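Local coordinates for protein putative histidinol-phosphate aminotransferase (Burkholderia pseudomallei, PDB 3P1T) that probably transfers an amino group between L-histidinol phosphate and 2-oxoglutarate as a pyridoxal 5'-phosphate-dependent aminotransferase, at residues 25-30 with 317-322; 171-176 with 276-281; 259-264 with 324-329. All coordinates share one frame; numbering follows the deposited sequence.

Interaction 1: 25-30 with 317-322; sequences ENPEAV and IGREED
P27 meets R319 through its ring and its carbonyl. The edge of the R319 guanidinium is turned to P27: R319 NE donates to P27 O at 3.0 Å in a nearly straight bond (165°). The oxygen lies close to the guanidinium plane, while NE sits well above the plane of the carbonyl. The arginine chain bends at chi3 (-73°), bringing NE round toward the proline. The proline ring meets the backbone beside R319, P27 CG lying 3.7 Å from G318 C.

E28 CB starts off away from 317-322, but the chain bends at chi2 (-52°), placing CD so that the carboxylate returns alongside R319, with E28 OE1 3.8 Å from R319 CG. The two side chains slide past one another in opposite directions, their flat ends nearly perpendicular. E28 OE1 stays 4.9 Å from R319 NE, too far for a salt bridge, though the opposite charges probably still attract; it also has a long, weak ion pair with K253.

R319 occupies the N-cap position of helix 320-333, and N26 OD1 accepts from E28 N, closing an Asx turn with P27 as its middle residue. The loop thus meets the start of the C-terminal helix, as in the small domain of fold-type I aminotransferases, assembled from both ends of the chain. Helix 244-267 backs the contact, H250 packing on N26 and P27, and K253 on R319. The same loop faces the dimer partner, where E25 pairs with R47 of the second subunit.

E321 OE2 lies in plane at the guanidinium edge, 2.9 Å from R319 NH1, in a salt bridge with weak hydrogen-bond geometry. D322 OD2 sits over one face, 3.3 Å from R319 NH2; toward the guanidinium it acts by charge alone, while it also accepts weakly from R319 N.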
loop_
_atom_site.group_PDB
_atom_site.type_symbol
_atom_site.label_atom_id
_atom_site.label_comp_id
_atom_site.label_asym_id
_atom_site.label_seq_id
_atom_site.Cartn_x
_atom_site.Cartn_y
_atom_site.Cartn_z
ATOM N N GLU A 25 15.704 -12.239 5.678
ATOM C CA GLU A 25 14.470 -12.875 5.223
ATOM C C GLU A 25 14.269 -14.230 5.912
ATOM O O GLU A 25 15.240 -14.846 6.382
ATOM C CB GLU A 25 14.502 -13.054 3.689
ATOM C CG GLU A 25 14.492 -11.753 2.887
ATOM C CD GLU A 25 15.062 -11.845 1.484
ATOM O OE1 GLU A 25 16.109 -12.506 1.306
ATOM O OE2 GLU A 25 14.502 -11.196 0.571
ATOM N N ASN A 26 13.007 -14.694 5.989
ATOM C CA ASN A 26 12.697 -16.035 6.511
ATOM C C ASN A 26 13.159 -17.019 5.426
ATOM O O ASN A 26 12.703 -16.873 4.288
ATOM C CB ASN A 26 11.212 -16.168 6.878
ATOM C CG ASN A 26 10.814 -17.506 7.433
ATOM O OD1 ASN A 26 11.207 -18.565 6.942
ATOM N ND2 ASN A 26 9.952 -17.494 8.425
ATOM N N PRO A 27 14.126 -17.939 5.700
ATOM C CA PRO A 27 14.679 -18.771 4.616
ATOM C C PRO A 27 13.859 -20.014 4.285
ATOM O O PRO A 27 14.164 -20.692 3.291
ATOM C CB PRO A 27 16.035 -19.188 5.177
ATOM C CG PRO A 27 15.814 -19.283 6.636
ATOM C CD PRO A 27 14.833 -18.195 6.975
ATOM N N GLU A 28 12.834 -20.319 5.105
ATOM C CA GLU A 28 11.980 -21.501 4.936
ATOM C C GLU A 28 11.070 -21.370 3.740
ATOM O O GLU A 28 10.767 -20.255 3.296
ATOM C CB GLU A 28 11.114 -21.768 6.191
ATOM C CG GLU A 28 11.856 -21.760 7.524
ATOM C CD GLU A 28 13.097 -22.626 7.686
ATOM O OE1 GLU A 28 13.181 -23.704 7.052
ATOM O OE2 GLU A 28 13.976 -22.228 8.482
ATOM N N ALA A 29 10.604 -22.516 3.239
ATOM C CA ALA A 29 9.637 -22.560 2.150
ATOM C C ALA A 29 8.278 -22.061 2.658
ATOM O O ALA A 29 7.963 -22.254 3.840
ATOM C CB ALA A 29 9.533 -23.974 1.606
ATOM N N VAL A 30 7.510 -21.374 1.797
ATOM C CA VAL A 30 6.203 -20.829 2.161
ATOM C C VAL A 30 5.257 -22.013 2.392
ATOM O O VAL A 30 5.158 -22.887 1.526
ATOM C CB VAL A 30 5.688 -19.838 1.085
ATOM C CG1 VAL A 30 4.324 -19.253 1.475
ATOM C CG2 VAL A 30 6.701 -18.715 0.853
ATOM N N ILE A 317 20.953 -15.218 9.590
ATOM C CA ILE A 317 20.964 -16.640 9.928
ATOM C C ILE A 317 19.910 -17.310 9.043
ATOM O O ILE A 317 18.709 -17.026 9.189
ATOM C CB ILE A 317 20.736 -16.870 11.452
ATOM C CG1 ILE A 317 21.748 -16.096 12.334
ATOM C CG2 ILE A 317 20.661 -18.339 11.799
ATOM C CD1 ILE A 317 23.243 -16.347 12.087
ATOM N N GLY A 318 20.378 -18.128 8.094
ATOM C CA GLY A 318 19.510 -18.837 7.153
ATOM C C GLY A 318 19.285 -20.279 7.554
ATOM O O GLY A 318 19.359 -20.609 8.741
ATOM N N ARG A 319 19.024 -21.158 6.575
ATOM C CA ARG A 319 18.912 -22.588 6.883
ATOM C C ARG A 319 20.319 -23.173 7.197
ATOM O O ARG A 319 21.339 -22.542 6.917
ATOM C CB ARG A 319 18.239 -23.348 5.734
ATOM C CG ARG A 319 16.718 -23.294 5.740
ATOM C CD ARG A 319 16.133 -23.757 4.415
ATOM N NE ARG A 319 16.332 -22.747 3.366
ATOM C CZ ARG A 319 17.246 -22.818 2.401
ATOM N NH1 ARG A 319 18.033 -23.881 2.299
ATOM N NH2 ARG A 319 17.355 -21.840 1.510
ATOM N N GLU A 320 20.361 -24.366 7.785
ATOM C CA GLU A 320 21.587 -25.047 8.189
ATOM C C GLU A 320 22.618 -25.122 7.031
ATOM O O GLU A 320 23.774 -24.771 7.242
ATOM C CB GLU A 320 21.257 -26.452 8.699
ATOM C CG GLU A 320 22.458 -27.150 9.322
ATOM C CD GLU A 320 22.342 -28.639 9.583
ATOM O OE1 GLU A 320 21.217 -29.118 9.856
ATOM O OE2 GLU A 320 23.395 -29.318 9.561
ATOM N N GLU A 321 22.200 -25.533 5.825
ATOM C CA GLU A 321 23.073 -25.677 4.650
ATOM C C GLU A 321 23.652 -24.312 4.202
ATOM O O GLU A 321 24.806 -24.279 3.763
ATOM C CB GLU A 321 22.359 -26.379 3.464
ATOM C CG GLU A 321 21.017 -25.793 3.006
ATOM C CD GLU A 321 19.717 -26.344 3.591
ATOM O OE1 GLU A 321 19.579 -26.412 4.836
ATOM O OE2 GLU A 321 18.791 -26.609 2.790
ATOM N N ASP A 322 22.883 -23.203 4.359
ATOM C CA ASP A 322 23.305 -21.823 4.041
ATOM C C ASP A 322 24.409 -21.341 4.994
ATOM O O ASP A 322 25.449 -20.836 4.558
ATOM C CB ASP A 322 22.113 -20.860 4.113
ATOM C CG ASP A 322 21.011 -21.139 3.116
ATOM O OD1 ASP A 322 21.305 -21.778 2.064
ATOM O OD2 ASP A 322 19.846 -20.691 3.368
#

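Interaction 2: 171-176 with 276-281; sequences ETYVDY and EANFVL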
loop_
_atom_site.group_PDB
_atom_site.type_symbol
_atom_site.label_atom_id
_atom_site.label_comp_id
_atom_site.label_asym_id
_atom_site.label_seq_id
_atom_site.Cartn_x
_atom_site.Cartn_y
_atom_site.Cartn_z
ATOM N N GLU A 171 9.418 -3.199 17.186
ATOM C CA GLU A 171 9.713 -4.560 17.625
ATOM C C GLU A 171 9.735 -5.564 16.448
ATOM O O GLU A 171 9.322 -6.705 16.623
ATOM C CB GLU A 171 8.705 -5.006 18.688
ATOM C CG GLU A 171 9.026 -4.451 20.075
ATOM C CD GLU A 171 8.251 -5.031 21.246
ATOM O OE1 GLU A 171 7.089 -5.456 21.049
ATOM O OE2 GLU A 171 8.794 -5.022 22.375
ATOM N N THR A 172 10.322 -5.159 15.281
ATOM C CA THR A 172 10.455 -5.998 14.081
ATOM C C THR A 172 11.156 -7.333 14.406
ATOM O O THR A 172 10.743 -8.385 13.886
ATOM C CB THR A 172 11.230 -5.239 12.976
ATOM O OG1 THR A 172 10.421 -4.176 12.485
ATOM C CG2 THR A 172 11.622 -6.122 11.792
ATOM N N TYR A 173 12.191 -7.302 15.263
ATOM C CA TYR A 173 12.969 -8.515 15.520
ATOM C C TYR A 173 12.655 -9.176 16.878
ATOM O O TYR A 173 13.392 -10.077 17.267
ATOM C CB TYR A 173 14.483 -8.186 15.431
ATOM C CG TYR A 173 14.889 -7.778 14.027
ATOM C CD1 TYR A 173 15.054 -8.730 13.019
ATOM C CD2 TYR A 173 14.981 -6.437 13.671
ATOM C CE1 TYR A 173 15.312 -8.352 11.699
ATOM C CE2 TYR A 173 15.283 -6.051 12.365
ATOM C CZ TYR A 173 15.442 -7.011 11.381
ATOM O OH TYR A 173 15.753 -6.633 10.096
ATOM N N VAL A 174 11.553 -8.800 17.554
ATOM C CA VAL A 174 11.191 -9.327 18.882
ATOM C C VAL A 174 11.010 -10.877 18.886
ATOM O O VAL A 174 11.277 -11.494 19.913
ATOM C CB VAL A 174 9.912 -8.651 19.444
ATOM C CG1 VAL A 174 8.651 -9.105 18.700
ATOM C CG2 VAL A 174 9.766 -8.888 20.947
ATOM N N ASP A 175 10.580 -11.500 17.773
ATOM C CA ASP A 175 10.331 -12.949 17.759
ATOM C C ASP A 175 11.638 -13.806 17.931
ATOM O O ASP A 175 11.549 -14.989 18.280
ATOM C CB ASP A 175 9.588 -13.360 16.486
ATOM C CG ASP A 175 8.059 -13.286 16.586
ATOM O OD1 ASP A 175 7.539 -12.882 17.669
ATOM O OD2 ASP A 175 7.380 -13.697 15.613
ATOM N N TYR A 176 12.817 -13.199 17.777
ATOM C CA TYR A 176 14.081 -13.895 17.987
ATOM C C TYR A 176 14.707 -13.481 19.325
ATOM O O TYR A 176 15.865 -13.834 19.598
ATOM C CB TYR A 176 15.044 -13.593 16.827
ATOM C CG TYR A 176 14.437 -13.855 15.466
ATOM C CD1 TYR A 176 14.233 -15.159 15.008
ATOM C CD2 TYR A 176 14.038 -12.805 14.648
ATOM C CE1 TYR A 176 13.656 -15.403 13.761
ATOM C CE2 TYR A 176 13.454 -13.037 13.408
ATOM C CZ TYR A 176 13.276 -14.334 12.962
ATOM O OH TYR A 176 12.720 -14.534 11.724
ATOM N N GLU A 276 19.934 -10.423 19.593
ATOM C CA GLU A 276 18.582 -10.798 19.996
ATOM C C GLU A 276 17.686 -10.894 18.760
ATOM O O GLU A 276 16.489 -11.099 18.885
ATOM C CB GLU A 276 18.042 -9.780 21.001
ATOM C CG GLU A 276 18.612 -9.925 22.392
ATOM C CD GLU A 276 17.937 -11.029 23.166
ATOM O OE1 GLU A 276 16.887 -10.747 23.786
ATOM O OE2 GLU A 276 18.431 -12.180 23.127
ATOM N N ALA A 277 18.268 -10.758 17.568
ATOM C CA ALA A 277 17.536 -10.815 16.294
ATOM C C ALA A 277 17.992 -12.040 15.467
ATOM O O ALA A 277 18.709 -12.867 16.009
ATOM C CB ALA A 277 17.754 -9.530 15.527
ATOM N N ASN A 278 17.589 -12.159 14.182
ATOM C CA ASN A 278 17.915 -13.299 13.313
ATOM C C ASN A 278 19.208 -13.075 12.495
ATOM O O ASN A 278 19.335 -13.575 11.375
ATOM C CB ASN A 278 16.737 -13.572 12.352
ATOM C CG ASN A 278 16.299 -12.409 11.501
ATOM O OD1 ASN A 278 16.639 -11.240 11.737
ATOM N ND2 ASN A 278 15.476 -12.703 10.521
ATOM N N PHE A 279 20.178 -12.372 13.070
ATOM C CA PHE A 279 21.435 -12.048 12.407
ATOM C C PHE A 279 22.515 -11.806 13.433
ATOM O O PHE A 279 22.191 -11.698 14.613
ATOM C CB PHE A 279 21.257 -10.794 11.511
ATOM C CG PHE A 279 20.764 -9.565 12.241
ATOM C CD1 PHE A 279 21.623 -8.819 13.041
ATOM C CD2 PHE A 279 19.442 -9.165 12.144
ATOM C CE1 PHE A 279 21.155 -7.715 13.756
ATOM C CE2 PHE A 279 18.985 -8.035 12.828
ATOM C CZ PHE A 279 19.844 -7.319 13.627
ATOM N N VAL A 280 23.787 -11.657 12.995
ATOM C CA VAL A 280 24.904 -11.338 13.898
ATOM C C VAL A 280 25.759 -10.229 13.268
ATOM O O VAL A 280 25.995 -10.248 12.048
ATOM C CB VAL A 280 25.785 -12.551 14.307
ATOM C CG1 VAL A 280 25.047 -13.486 15.265
ATOM C CG2 VAL A 280 26.338 -13.304 13.095
ATOM N N LEU A 281 26.197 -9.242 14.099
ATOM C CA LEU A 281 27.092 -8.183 13.639
ATOM C C LEU A 281 28.526 -8.642 13.877
ATOM O O LEU A 281 28.856 -9.045 14.995
ATOM C CB LEU A 281 26.801 -6.848 14.315
ATOM C CG LEU A 281 27.526 -5.629 13.727
ATOM C CD1 LEU A 281 26.911 -5.194 12.398
ATOM C CD2 LEU A 281 27.485 -4.478 14.686
HETATM O O HOH W 1 17.096 -14.608 21.999
#
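The Y173 ring has a neighbour on each face: F279 CE2 stands over the centre of one, and T172 CG2 lies over the other, displaced toward the rim. F279 approaches edge-on, a T-shaped pair with centroids 5.2 Å apart and planes at 87°. At the edge of Y173 sits N278 OD1, 3.2 Å from Y173 CE1. The Y176 ring takes N278 CB on a face, 3.5 Å from the ring centroid, a CH-pi contact. With CG between the backbone N and carbonyl carbon (chi1 56°), the N278 amide is laid over Y176, almost parallel to it. A277 CB fills in against Y173 CB at 3.5 Å.

The hydroxyls are hydrogen-bonded beyond the two segments, Y173 OH to N24 ND2 and Y176 OH to H250 NE2. Y173 also touches K198, and T172 OG1 bonds D170, consistent with the cofactor pocket of fold-type I aminotransferases, where an aspartate, a tyrosine and the Schiff-base lysine line the PLP site. A tartrate, probably from the crystallisation liquor, lies about 3 Å from the Y173 side chain and may mark that pocket. Rings and amide thus meet by van der Waals and CH-pi contact, while R258 (to Y176 O and A277 O) and a water (to Y176 O and E276 OE2, itself bonded to S178 OG) bridge the segments.

Interaction 3: 259-264 with 324-329; sequences RRVADA and DRLLAA. With SO4 (sulfate ion), chain E.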
loop_
_atom_site.group_PDB
_atom_site.type_symbol
_atom_site.label_atom_id
_atom_site.label_comp_id
_atom_site.label_asym_id
_atom_site.label_seq_id
_atom_site.Cartn_x
_atom_site.Cartn_y
_atom_site.Cartn_z
ATOM N N ARG A 259 23.379 -19.335 17.541
ATOM C CA ARG A 259 24.325 -19.777 18.548
ATOM C C ARG A 259 25.507 -20.491 17.851
ATOM O O ARG A 259 26.663 -20.154 18.142
ATOM C CB ARG A 259 23.612 -20.673 19.580
ATOM C CG ARG A 259 24.503 -21.351 20.642
ATOM C CD ARG A 259 25.427 -20.418 21.412
ATOM N NE ARG A 259 24.708 -19.414 22.185
ATOM C CZ ARG A 259 25.232 -18.255 22.549
ATOM N NH1 ARG A 259 26.467 -17.931 22.180
ATOM N NH2 ARG A 259 24.514 -17.390 23.254
ATOM N N ARG A 260 25.215 -21.406 16.893
ATOM C CA ARG A 260 26.225 -22.136 16.118
ATOM C C ARG A 260 27.144 -21.160 15.367
ATOM O O ARG A 260 28.357 -21.235 15.535
ATOM C CB ARG A 260 25.586 -23.136 15.117
ATOM C CG ARG A 260 26.605 -23.699 14.103
ATOM C CD ARG A 260 26.152 -24.919 13.350
ATOM N NE ARG A 260 25.515 -24.599 12.079
ATOM C CZ ARG A 260 26.061 -24.834 10.890
ATOM N NH1 ARG A 260 27.263 -25.396 10.799
ATOM N NH2 ARG A 260 25.396 -24.537 9.781
ATOM N N VAL A 261 26.569 -20.257 14.553
ATOM C CA VAL A 261 27.323 -19.320 13.721
ATOM C C VAL A 261 28.185 -18.389 14.614
ATOM O O VAL A 261 29.381 -18.263 14.332
ATOM C CB VAL A 261 26.384 -18.525 12.773
ATOM C CG1 VAL A 261 27.119 -17.394 12.064
ATOM C CG2 VAL A 261 25.771 -19.458 11.743
ATOM N N ALA A 262 27.608 -17.804 15.696
ATOM C CA ALA A 262 28.338 -16.923 16.608
ATOM C C ALA A 262 29.541 -17.656 17.263
ATOM O O ALA A 262 30.660 -17.131 17.235
ATOM C CB ALA A 262 27.404 -16.376 17.680
ATOM N N ASP A 263 29.325 -18.877 17.800
ATOM C CA ASP A 263 30.387 -19.645 18.455
ATOM C C ASP A 263 31.477 -20.072 17.461
ATOM O O ASP A 263 32.663 -19.953 17.783
ATOM C CB ASP A 263 29.808 -20.881 19.165
ATOM C CG ASP A 263 28.974 -20.612 20.421
ATOM O OD1 ASP A 263 28.882 -19.424 20.847
ATOM O OD2 ASP A 263 28.465 -21.594 21.016
ATOM N N ALA A 264 31.086 -20.540 16.259
ATOM C CA ALA A 264 32.031 -20.989 15.225
ATOM C C ALA A 264 32.904 -19.835 14.716
ATOM O O ALA A 264 34.124 -20.016 14.606
ATOM C CB ALA A 264 31.291 -21.626 14.062
ATOM N N ASP A 324 26.250 -23.307 6.763
ATOM C CA ASP A 324 27.385 -24.208 6.470
ATOM C C ASP A 324 28.326 -23.556 5.430
ATOM O O ASP A 324 29.536 -23.488 5.649
ATOM C CB ASP A 324 26.899 -25.597 5.954
ATOM C CG ASP A 324 26.462 -26.658 6.971
ATOM O OD1 ASP A 324 26.728 -26.469 8.190
ATOM O OD2 ASP A 324 25.927 -27.721 6.536
ATOM N N ARG A 325 27.731 -23.036 4.320
ATOM C CA ARG A 325 28.413 -22.369 3.204
ATOM C C ARG A 325 29.181 -21.131 3.694
ATOM O O ARG A 325 30.366 -20.986 3.364
ATOM C CB ARG A 325 27.409 -21.985 2.100
ATOM C CG ARG A 325 26.896 -23.185 1.287
ATOM C CD ARG A 325 27.052 -22.996 -0.215
ATOM N NE ARG A 325 28.406 -22.545 -0.539
ATOM C CZ ARG A 325 28.699 -21.483 -1.284
ATOM N NH1 ARG A 325 27.731 -20.787 -1.874
ATOM N NH2 ARG A 325 29.962 -21.138 -1.485
ATOM N N LEU A 326 28.513 -20.280 4.515
ATOM C CA LEU A 326 29.097 -19.073 5.086
ATOM C C LEU A 326 30.280 -19.399 5.980
ATOM O O LEU A 326 31.342 -18.779 5.832
ATOM C CB LEU A 326 28.082 -18.251 5.893
ATOM C CG LEU A 326 28.742 -17.080 6.623
ATOM C CD1 LEU A 326 28.474 -15.778 5.933
ATOM C CD2 LEU A 326 28.515 -17.115 8.129
ATOM N N LEU A 327 30.092 -20.344 6.920
ATOM C CA LEU A 327 31.144 -20.713 7.867
ATOM C C LEU A 327 32.371 -21.294 7.138
ATOM O O LEU A 327 33.497 -20.964 7.520
ATOM C CB LEU A 327 30.621 -21.702 8.927
ATOM C CG LEU A 327 29.601 -21.138 9.943
ATOM C CD1 LEU A 327 29.033 -22.232 10.795
ATOM C CD2 LEU A 327 30.198 -20.051 10.831
ATOM N N ALA A 328 32.161 -22.084 6.065
ATOM C CA ALA A 328 33.266 -22.686 5.301
ATOM C C ALA A 328 34.072 -21.606 4.571
ATOM O O ALA A 328 35.300 -21.664 4.571
ATOM C CB ALA A 328 32.741 -23.714 4.318
ATOM N N ALA A 329 33.387 -20.594 4.017
ATOM C CA ALA A 329 34.020 -19.469 3.322
ATOM C C ALA A 329 34.818 -18.587 4.279
ATOM O O ALA A 329 35.946 -18.246 3.947
ATOM C CB ALA A 329 32.974 -18.628 2.611
HETATM S S SO4 E . 26.415 -14.132 23.230
HETATM O O1 SO4 E . 26.969 -12.936 23.865
HETATM O O2 SO4 E . 25.211 -14.557 23.996
HETATM O O3 SO4 E . 27.428 -15.186 23.267
HETATM O O4 SO4 E . 26.076 -13.859 21.808
#
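R260 and D324 meet with their flat groups almost perpendicular, guanidinium and carboxylate planes 89° apart. One oxygen takes both ends of the arginine: D324 OD1 lies 2.8 Å from R260 NH2 and 2.9 Å from R260 NH1. It is a salt bridge in which both hydrogen bonds are bent and weak. R260 extends with CG anti to the backbone N (chi1 168°) and bends at chi3, and its NE donates to Q257 OE1. L327 crosses it obliquely, L327 CD1 lying over one guanidinium face, toward the rim, 3.6 Å from R260 NH1. The other methyl, L327 CD2, rests 3.8 Å from A264 CB. V261 and L326 cross at about a right angle, V261 CG1 to L326 CD2 4.2 Å.

R259, which takes no part in this interface, pairs with D263 OD1 and a sulfate, probably from the crystallisation liquor, that accepts from NH1 and NH2.

The two helix segments run practically parallel (3°), their axes 10.9 Å apart, bridged mainly by side chains. Helix 320-333 packs through L326 onto I299 and V301 of strand 299-303, while V261 and R258 of helix 244-267 touch V280 of strand 279-283, so both helices lie against the four-stranded sheet.

In the fold
The three contacts cluster around helix 244-267 and the four-stranded sheet of the small domain, with centres about 14 to 17 Å apart. Interactions 1 and 3 share helix 320-333, one at its start and one further along; I317 packs on V261 between them. I317 also joins interaction 1 to interaction 2, its N probably hydrogen-bonded to N278 O. Along the chain, 25-30 and 317-322 enclose both segments of interaction 2, while interaction 3 alternates with each of the others. Interaction 2, about 7 Å from the chain's centre, joins a loop of the large-domain sheet to the small domain, while interactions 1 and 3 hold together elements of the small domain and its N-terminal loop.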